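Local coordinates for protein glycoside hydrolase YxiA (Bacillus licheniformis, PDB 3LV4) that probably hydrolyses glycosidic bonds of arabinan, as a calcium-binding family 43 glycoside hydrolase similar to endo-1,5-alpha-L-arabinosidases, at residues A[59-64]-A[72-77]; A[68-73]-A[123-128]; A[94-97]-A[102-105]; A[130-135]-A[141-146]. All coordinates share one frame; numbering follows the deposited sequence.

Contact 1 of 4, residues A[59-64]-A[72-77]; sequences NVYEEL and ESDTLW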
# COMPACT_ATOMS: atom_id res chain seq x y z
N ASN A 59 0.21 -9.74 27.52
CA ASN A 59 0.08 -8.75 28.58
C ASN A 59 0.12 -7.34 28.02
O ASN A 59 0.61 -6.41 28.68
CB ASN A 59 1.21 -8.92 29.60
CG ASN A 59 2.56 -8.58 29.01
OD1 ASN A 59 2.84 -8.85 27.84
ND2 ASN A 59 3.42 -7.98 29.82
N VAL A 60 -0.39 -7.18 26.81
CA VAL A 60 -0.24 -5.93 26.05
C VAL A 60 -0.50 -4.65 26.85
O VAL A 60 0.24 -3.68 26.71
CB VAL A 60 -1.10 -5.94 24.75
CG1 VAL A 60 -2.58 -6.09 25.08
CG2 VAL A 60 -0.84 -4.69 23.90
N TYR A 61 -1.53 -4.63 27.69
CA TYR A 61 -1.86 -3.38 28.39
C TYR A 61 -0.81 -2.99 29.44
O TYR A 61 -0.63 -1.81 29.72
CB TYR A 61 -3.28 -3.39 28.98
CG TYR A 61 -4.34 -3.17 27.93
CD1 TYR A 61 -4.33 -2.02 27.15
CD2 TYR A 61 -5.35 -4.10 27.72
CE1 TYR A 61 -5.30 -1.79 26.19
CE2 TYR A 61 -6.33 -3.89 26.75
CZ TYR A 61 -6.29 -2.73 25.99
OH TYR A 61 -7.25 -2.51 25.03
N GLU A 62 -0.12 -3.99 29.98
CA GLU A 62 1.01 -3.75 30.87
C GLU A 62 2.28 -3.50 30.06
O GLU A 62 3.04 -2.57 30.35
CB GLU A 62 1.23 -4.95 31.79
CG GLU A 62 2.58 -4.98 32.49
CD GLU A 62 2.82 -6.27 33.29
OE1 GLU A 62 2.82 -7.38 32.69
OE2 GLU A 62 3.02 -6.18 34.52
N GLU A 63 2.50 -4.32 29.04
CA GLU A 63 3.74 -4.29 28.29
C GLU A 63 3.96 -2.93 27.63
O GLU A 63 5.07 -2.40 27.65
CB GLU A 63 3.76 -5.39 27.22
CG GLU A 63 5.12 -5.62 26.57
CD GLU A 63 6.17 -6.16 27.54
OE1 GLU A 63 5.79 -6.73 28.59
OE2 GLU A 63 7.38 -6.02 27.26
N LEU A 64 2.89 -2.36 27.08
CA LEU A 64 3.01 -1.12 26.34
C LEU A 64 2.29 0.02 27.06
O LEU A 64 1.84 0.97 26.42
CB LEU A 64 2.43 -1.28 24.92
CG LEU A 64 2.99 -2.46 24.11
CD1 LEU A 64 2.47 -2.40 22.66
CD2 LEU A 64 4.52 -2.46 24.14
N GLU A 72 -3.40 8.02 24.97
CA GLU A 72 -4.75 8.09 25.53
C GLU A 72 -5.71 7.26 24.67
O GLU A 72 -6.82 7.69 24.32
CB GLU A 72 -5.19 9.55 25.70
CG GLU A 72 -4.22 10.30 26.58
CD GLU A 72 -4.49 11.79 26.68
OE1 GLU A 72 -5.47 12.30 26.08
OE2 GLU A 72 -3.70 12.45 27.37
N SER A 73 -5.26 6.06 24.34
CA SER A 73 -6.01 5.14 23.51
C SER A 73 -5.93 3.75 24.11
O SER A 73 -5.02 3.45 24.89
CB SER A 73 -5.41 5.12 22.10
OG SER A 73 -6.00 4.10 21.32
N ASP A 74 -6.87 2.88 23.76
CA ASP A 74 -6.81 1.51 24.22
C ASP A 74 -6.54 0.56 23.07
O ASP A 74 -6.75 -0.66 23.18
CB ASP A 74 -8.10 1.11 24.96
CG ASP A 74 -9.31 1.07 24.04
OD1 ASP A 74 -9.20 1.50 22.87
OD2 ASP A 74 -10.38 0.61 24.50
N THR A 75 -6.06 1.10 21.95
CA THR A 75 -5.69 0.23 20.84
C THR A 75 -4.38 0.66 20.19
O THR A 75 -3.80 1.68 20.56
CB THR A 75 -6.81 0.14 19.79
OG1 THR A 75 -6.62 -1.03 18.99
CG2 THR A 75 -6.83 1.37 18.90
N LEU A 76 -3.92 -0.14 19.23
CA LEU A 76 -2.70 0.15 18.49
C LEU A 76 -3.01 0.40 17.02
O LEU A 76 -3.93 -0.20 16.46
CB LEU A 76 -1.71 -1.02 18.62
CG LEU A 76 -1.20 -1.33 20.04
CD1 LEU A 76 -0.51 -2.70 20.11
CD2 LEU A 76 -0.27 -0.24 20.57
N TRP A 77 -2.25 1.29 16.40
CA TRP A 77 -2.42 1.54 14.98
C TRP A 77 -1.46 0.68 14.16
O TRP A 77 -1.02 -0.38 14.63
CB TRP A 77 -2.33 3.04 14.65
CG TRP A 77 -3.61 3.78 14.98
CD1 TRP A 77 -4.68 3.29 15.68
CD2 TRP A 77 -3.96 5.12 14.62
NE1 TRP A 77 -5.67 4.24 15.78
CE2 TRP A 77 -5.25 5.38 15.14
CE3 TRP A 77 -3.31 6.14 13.92
CZ2 TRP A 77 -5.90 6.60 14.97
CZ3 TRP A 77 -3.95 7.35 13.74
CH2 TRP A 77 -5.23 7.57 14.27
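Helix 60-63, a single turn, stands beside the non-helical, largely extended run 72-77, with Y61 and D74 nearest at 8.1 Å between CA atoms and L64 and L76 next. Y61 OH donates to D74 O at 2.7 Å, a short bond made on a lone pair in the carbonyl plane; D74 O in turn lies at the edge of the Y61 ring, near its plane. The tyrosine CG lies anti to the carbonyl carbon (chi1 -77°), which turns the ring across to the loop although the CA-CB bond does not aim there. The rest of the contact is apolar: L64 CD1 meets L76 CD1 at 3.9 Å, the two side chains crossing at about a right angle, and V60 CG2 stands 4.3 Å from the same L76 methyl. Each segment is also braced from within. N59 ND2 splits its two N-H groups between E62 OE1 (3.0 Å) and E63 OE1 (2.9 Å), both close to its amide plane, while S73 OG accepts from T75 N at 3.1 Å in an ST turn that shapes the loop just beside D74. E63 has second partners in K118 and N119. F68 of helix 65-71 fills in beside V60, Y61 and L76, and L64 rests on Y93 of strand 89-96, so the pair of short helices packs along one flank of the four-stranded sheet that begins with strand 80-83.

Contact 2 of 4, residues A[68-73]-A[123-128]; sequences FEWAES and FLKSGM
W70 and K125 form a partly exposed cation-pi and CH-pi contact that fastens helix 65-71 to strand 118-126, an outermost strand of its four-stranded sheet. The extended lysine chain runs over one face of the indole: K125 CD sits 3.7 Å above the plane over the six-membered ring, and NZ lies farther out, 4.3 Å from that ring's centroid and off-centre. The indole edge is used as well. W70 NE1 donates to S126 O at 3.2 Å (153° at the hydrogen), with the oxygen near the ring plane, and W70 CH2 abuts CB of selenomethionine M128 at 3.6 Å. With CG anti to the backbone N (chi1 177°), the tryptophan is thrown straight out from the helix to reach all three. Its other face carries R102 in a second cation-pi contact, so the ring is sandwiched between two cationic side chains. A leucine at W70 would probably leave S126 O without this donor and strip both K125 and R102 of the flat surface they lie on. W70 also rests on A104 of strand 103-110, and A71 on A95 of strand 89-96, so helix 65-71 lies across three successive strands of the sheet.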
# COMPACT_ATOMS: atom_id res chain seq x y z
N PHE A 68 0.04 3.45 25.61
CA PHE A 68 -1.38 3.69 25.79
C PHE A 68 -1.62 4.95 26.62
O PHE A 68 -2.56 5.71 26.34
CB PHE A 68 -2.09 2.48 26.40
CG PHE A 68 -2.04 1.26 25.54
CD1 PHE A 68 -2.61 1.27 24.27
CD2 PHE A 68 -1.43 0.10 25.99
CE1 PHE A 68 -2.56 0.14 23.46
CE2 PHE A 68 -1.38 -1.04 25.20
CZ PHE A 68 -1.93 -1.02 23.93
N GLU A 69 -0.78 5.20 27.62
CA GLU A 69 -0.94 6.38 28.46
C GLU A 69 -0.67 7.67 27.71
O GLU A 69 -1.39 8.66 27.90
CB GLU A 69 -0.02 6.31 29.69
CG GLU A 69 -0.38 5.21 30.67
CD GLU A 69 0.65 5.09 31.80
OE1 GLU A 69 1.57 5.94 31.85
OE2 GLU A 69 0.53 4.15 32.62
N TRP A 70 0.36 7.68 26.87
CA TRP A 70 0.69 8.86 26.09
C TRP A 70 -0.37 9.14 25.04
O TRP A 70 -0.83 10.28 24.89
CB TRP A 70 2.05 8.72 25.39
CG TRP A 70 2.33 9.92 24.53
CD1 TRP A 70 2.10 10.04 23.18
CD2 TRP A 70 2.86 11.18 24.95
NE1 TRP A 70 2.47 11.29 22.75
CE2 TRP A 70 2.94 12.01 23.81
CE3 TRP A 70 3.30 11.69 26.18
CZ2 TRP A 70 3.43 13.32 23.87
CZ3 TRP A 70 3.78 13.00 26.24
CH2 TRP A 70 3.84 13.79 25.09
N ALA A 71 -0.76 8.09 24.32
CA ALA A 71 -1.71 8.23 23.22
C ALA A 71 -3.15 8.38 23.71
O ALA A 71 -4.03 8.80 22.96
CB ALA A 71 -1.59 7.06 22.26
N GLU A 72 -3.40 8.02 24.97
CA GLU A 72 -4.75 8.09 25.53
C GLU A 72 -5.71 7.26 24.67
O GLU A 72 -6.82 7.69 24.32
CB GLU A 72 -5.19 9.55 25.70
CG GLU A 72 -4.22 10.30 26.58
CD GLU A 72 -4.49 11.79 26.68
OE1 GLU A 72 -5.47 12.30 26.08
OE2 GLU A 72 -3.70 12.45 27.37
N SER A 73 -5.26 6.06 24.34
CA SER A 73 -6.01 5.14 23.51
C SER A 73 -5.93 3.75 24.11
O SER A 73 -5.02 3.45 24.89
CB SER A 73 -5.41 5.12 22.10
OG SER A 73 -6.00 4.10 21.32
N PHE A 123 10.47 5.56 21.19
CA PHE A 123 11.58 6.36 20.67
C PHE A 123 11.15 7.58 19.85
O PHE A 123 11.98 8.40 19.47
CB PHE A 123 12.61 5.50 19.89
CG PHE A 123 12.06 4.85 18.65
CD1 PHE A 123 12.07 5.52 17.43
CD2 PHE A 123 11.55 3.56 18.70
CE1 PHE A 123 11.58 4.93 16.28
CE2 PHE A 123 11.05 2.95 17.54
CZ PHE A 123 11.07 3.62 16.34
N LEU A 124 9.85 7.71 19.60
CA LEU A 124 9.32 8.90 18.93
C LEU A 124 7.96 9.24 19.54
O LEU A 124 7.18 8.35 19.86
CB LEU A 124 9.18 8.65 17.42
CG LEU A 124 9.84 9.55 16.38
CD1 LEU A 124 11.25 9.95 16.73
CD2 LEU A 124 9.80 8.88 15.00
N LYS A 125 7.69 10.54 19.71
CA LYS A 125 6.37 10.99 20.16
C LYS A 125 5.92 12.17 19.32
O LYS A 125 6.74 12.93 18.82
CB LYS A 125 6.41 11.43 21.63
CG LYS A 125 6.48 10.30 22.65
CD LYS A 125 6.60 10.88 24.07
CE LYS A 125 6.42 9.82 25.14
NZ LYS A 125 6.74 10.36 26.49
N SER A 126 4.60 12.31 19.17
CA SER A 126 4.02 13.48 18.54
C SER A 126 2.85 13.97 19.37
O SER A 126 2.36 13.25 20.25
CB SER A 126 3.58 13.18 17.10
OG SER A 126 2.73 12.05 17.02
N GLY A 127 2.42 15.20 19.12
CA GLY A 127 1.25 15.73 19.79
C GLY A 127 1.50 16.24 21.20
O GLY A 127 0.55 16.54 21.93
N MSE A 128 2.77 16.31 21.60
CA MSE A 128 3.12 16.96 22.87
C MSE A 128 2.82 18.45 22.76
O MSE A 128 2.92 19.04 21.68
CB MSE A 128 4.61 16.78 23.20
CG MSE A 128 5.58 17.39 22.16
SE MSE A 128 6.04 16.14 20.72
CE MSE A 128 7.31 15.03 21.73

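Contact 3 of 4, residues A[94-97]-A[102-105]; sequences NACR and RSAL. With ACT (acetate ion), chain G.
R102 O is gripped by two groups of the facing segment: R97 N donates to it at 3.0 Å, and C96 CA adds a CA-H...O contact at 3.4 Å. A95 and A104 form an antiparallel hydrogen-bonded pair, with A95 N to A104 O and A104 N to A95 O both 3.2 Å long. C96 with S103 and N94 with L105 are the non-hydrogen-bonded pairs on either side of it. Their side chains share the face opposite the two alanines; there L105 CD1 touches N94 CB at 3.8 Å. Beyond the strands, R102 CB lies centrally over one face of the R97 guanidinium, 3.8 Å above it, and the two guanidinium planes are only 5° apart. A bend at chi2 (77°) leads the R102 head to an acetate, probably from the crystallisation liquor, held by NH1 to OXT and NH2 to O, each 2.9 Å, while protein carbonyls W70 O and G127 O take NE and NH1. R97 hydrogen-bonds S100 through NH2 and forms salt bridges with E72 and D99; with the acetate at R102 these probably offset the nearness of the two positive charges. The whole is the closing end of a beta hairpin, strands 89-96 and 103-110, the middle strands of a four-stranded blade as in the five-bladed beta-propeller of family 43; N94 lies about 5 Å, side chain to side chain, from D148, the predicted pKa modulator.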
# COMPACT_ATOMS: atom_id res chain seq x y z
N ASN A 94 2.72 1.41 17.52
CA ASN A 94 2.33 2.79 17.75
C ASN A 94 0.87 2.90 18.15
O ASN A 94 0.05 2.04 17.82
CB ASN A 94 2.62 3.64 16.50
CG ASN A 94 2.00 3.06 15.24
OD1 ASN A 94 2.61 2.24 14.54
ND2 ASN A 94 0.79 3.47 14.95
N ALA A 95 0.54 3.95 18.89
CA ALA A 95 -0.84 4.24 19.24
C ALA A 95 -1.08 5.73 19.03
O ALA A 95 -0.14 6.53 19.10
CB ALA A 95 -1.13 3.86 20.68
N CYS A 96 -2.32 6.08 18.74
CA CYS A 96 -2.69 7.47 18.49
C CYS A 96 -4.06 7.76 19.10
O CYS A 96 -4.97 6.94 19.01
CB CYS A 96 -2.72 7.73 16.98
SG CYS A 96 -3.31 9.38 16.52
N ARG A 97 -4.20 8.93 19.73
CA ARG A 97 -5.47 9.29 20.35
C ARG A 97 -6.64 9.25 19.38
O ARG A 97 -7.77 8.93 19.76
CB ARG A 97 -5.39 10.67 21.02
CG ARG A 97 -6.56 10.94 21.95
CD ARG A 97 -6.28 12.11 22.88
NE ARG A 97 -5.93 13.31 22.13
CZ ARG A 97 -5.27 14.35 22.65
NH1 ARG A 97 -4.88 14.32 23.92
NH2 ARG A 97 -5.00 15.40 21.89
N ARG A 102 -1.64 12.82 18.69
CA ARG A 102 -1.09 12.50 19.99
C ARG A 102 -0.70 11.04 19.96
O ARG A 102 -1.55 10.17 20.20
CB ARG A 102 -2.16 12.75 21.06
CG ARG A 102 -1.76 12.39 22.47
CD ARG A 102 -0.85 13.44 23.06
NE ARG A 102 -0.53 13.18 24.45
CZ ARG A 102 0.06 14.07 25.25
NH1 ARG A 102 0.37 15.27 24.78
NH2 ARG A 102 0.33 13.76 26.51
N SER A 103 0.57 10.76 19.67
CA SER A 103 0.99 9.39 19.40
C SER A 103 2.36 9.08 19.95
O SER A 103 3.19 9.97 20.17
CB SER A 103 0.98 9.12 17.89
OG SER A 103 -0.24 9.52 17.30
N ALA A 104 2.59 7.79 20.17
CA ALA A 104 3.91 7.29 20.52
C ALA A 104 4.26 6.13 19.60
O ALA A 104 3.39 5.32 19.25
CB ALA A 104 3.96 6.86 21.99
N LEU A 105 5.53 6.06 19.22
CA LEU A 105 6.03 4.99 18.36
C LEU A 105 7.17 4.30 19.10
O LEU A 105 8.12 4.95 19.56
CB LEU A 105 6.53 5.58 17.03
CG LEU A 105 7.23 4.66 16.02
CD1 LEU A 105 6.24 3.73 15.36
CD2 LEU A 105 7.93 5.51 14.97
C ACT G . 2.56 16.84 27.02
O ACT G . 1.96 15.92 27.62
OXT ACT G . 1.93 17.39 26.09
CH3 ACT G . 3.96 17.25 27.37

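Contact 4 of 4, residues A[130-135]-A[141-146]; sequences GISNDG and TKHPNV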
# COMPACT_ATOMS: atom_id res chain seq x y z
N GLY A 130 4.61 21.21 23.58
CA GLY A 130 5.95 21.64 23.94
C GLY A 130 7.00 21.14 22.95
O GLY A 130 6.71 20.88 21.79
N ILE A 131 8.22 20.99 23.45
CA ILE A 131 9.37 20.65 22.61
C ILE A 131 9.22 19.28 21.96
O ILE A 131 8.97 18.28 22.64
CB ILE A 131 10.65 20.70 23.45
CG1 ILE A 131 10.85 22.12 24.00
CG2 ILE A 131 11.86 20.22 22.64
CD1 ILE A 131 11.88 22.20 25.09
N SER A 132 9.38 19.24 20.64
CA SER A 132 9.22 18.01 19.87
C SER A 132 10.54 17.27 19.76
O SER A 132 11.57 17.73 20.27
CB SER A 132 8.71 18.34 18.46
OG SER A 132 9.78 18.77 17.64
N ASN A 133 10.52 16.14 19.06
CA ASN A 133 11.74 15.37 18.89
C ASN A 133 12.80 16.03 18.01
O ASN A 133 13.93 15.54 17.94
CB ASN A 133 11.41 13.96 18.40
CG ASN A 133 10.67 13.15 19.44
OD1 ASN A 133 10.88 13.32 20.64
ND2 ASN A 133 9.78 12.28 19.00
N ASP A 134 12.47 17.12 17.33
CA ASP A 134 13.50 17.85 16.58
C ASP A 134 13.98 19.11 17.31
O ASP A 134 14.81 19.86 16.79
CB ASP A 134 13.11 18.11 15.12
CG ASP A 134 12.20 19.32 14.94
OD1 ASP A 134 11.89 20.02 15.92
OD2 ASP A 134 11.80 19.56 13.78
N GLY A 135 13.45 19.31 18.52
CA GLY A 135 13.87 20.41 19.37
C GLY A 135 12.99 21.64 19.25
O GLY A 135 12.93 22.45 20.18
N THR A 141 1.55 20.85 11.45
CA THR A 141 1.64 21.24 10.04
C THR A 141 3.00 20.86 9.45
O THR A 141 3.13 20.74 8.23
CB THR A 141 1.40 22.75 9.78
OG1 THR A 141 2.46 23.52 10.38
CG2 THR A 141 0.05 23.19 10.33
N LYS A 142 4.01 20.68 10.30
CA LYS A 142 5.37 20.42 9.81
C LYS A 142 6.02 19.17 10.40
O LYS A 142 6.99 18.64 9.84
CB LYS A 142 6.27 21.64 10.05
CG LYS A 142 6.45 22.01 11.51
CD LYS A 142 7.55 23.05 11.68
CE LYS A 142 7.88 23.28 13.15
NZ LYS A 142 9.20 23.95 13.38
N HIS A 143 5.49 18.70 11.53
CA HIS A 143 5.97 17.48 12.16
C HIS A 143 5.01 16.33 11.91
O HIS A 143 3.81 16.53 11.79
CB HIS A 143 6.14 17.68 13.68
CG HIS A 143 7.18 18.70 14.04
ND1 HIS A 143 6.96 19.69 14.96
CD2 HIS A 143 8.44 18.88 13.57
CE1 HIS A 143 8.04 20.44 15.06
NE2 HIS A 143 8.95 19.97 14.23
N PRO A 144 5.55 15.11 11.84
CA PRO A 144 4.72 13.94 11.54
C PRO A 144 3.85 13.54 12.72
O PRO A 144 4.08 13.99 13.85
CB PRO A 144 5.76 12.84 11.28
CG PRO A 144 6.92 13.23 12.15
CD PRO A 144 6.97 14.75 12.04
N ASN A 145 2.82 12.74 12.44
CA ASN A 145 2.15 11.91 13.43
C ASN A 145 2.97 10.63 13.43
O ASN A 145 3.16 10.03 12.37
CB ASN A 145 0.72 11.62 12.98
CG ASN A 145 -0.11 10.90 14.04
OD1 ASN A 145 -1.23 10.43 13.78
ND2 ASN A 145 0.44 10.82 15.24
N VAL A 146 3.48 10.21 14.59
CA VAL A 146 4.46 9.12 14.64
C VAL A 146 3.81 7.73 14.59
O VAL A 146 3.88 6.95 15.55
CB VAL A 146 5.45 9.26 15.83
CG1 VAL A 146 6.21 10.57 15.70
CG2 VAL A 146 4.71 9.20 17.18
O HOH W 1 11.60 22.13 12.65
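H143 and D134 make the one direct hydrogen bond between these two loop segments: H143 NE2 donates to D134 OD2 at 2.9 Å. The bond is bent, 136° at the hydrogen, and the donor comes from above the carboxylate, whose plane stands 80° from that of the imidazole. The close-packed part is the buried ring itself. S132 OG lies over one face, offset toward the rim and 3.5 Å from H143 CE1, while K142 CG, from the preceding residue, lies over the centre of the opposite face. ND1 is engaged too, by D139 N, so both ring nitrogens are paired, which fixes its rotation. S132 OG accepts from D134 N at 3.2 Å, an ST turn inside the type I turn S132-G135 that sets the aspartate before the histidine, and is also hydrogen-bonded to T136 O. An alanine at H143 would probably leave D134 OD2 and D139 N without these partners and open a gap between S132 and K142. On the loose, exposed side K142 NZ and D134 OD2 are 5.1 Å apart and joined through a water, which donates to D134 OD2 at 2.8 Å and accepts from K142 NZ at 3.1 Å; T136 OG1 is a further partner of both side chains. Both segments belong to the long connection from strand 118-126 to strand 150-153: N133 leans on L124 of strand 118-126, P144 on Y163 of strand 159-163 in the next sheet, and V146, against S103, L105, L124 and Y163, touches both sheets.

How the contacts relate
The four contacts cluster on and around the second four-stranded sheet, strands 80-83 to 118-126, a blade of the probable five-bladed propeller. Contacts 1 and 2 share E72 and S73, their centres 11 Å apart, and F68 of helix 65-71 packs into contact 1. Contact 3, nested in the chain loop closed by contact 2 and about 4 Å from it between centres, pairs strands 89-96 and 103-110, and the latter neighbours strand 118-126 of contact 2. Contact 4 comes last, 12 Å from contact 2 and 22 Å from contact 1, in the passage to the next blade; S126 OG bonds N145 and V146 there. The E72-R97 salt bridge ties contacts 1 and 3, so helices, blade and inter-blade loop form one continuous unit.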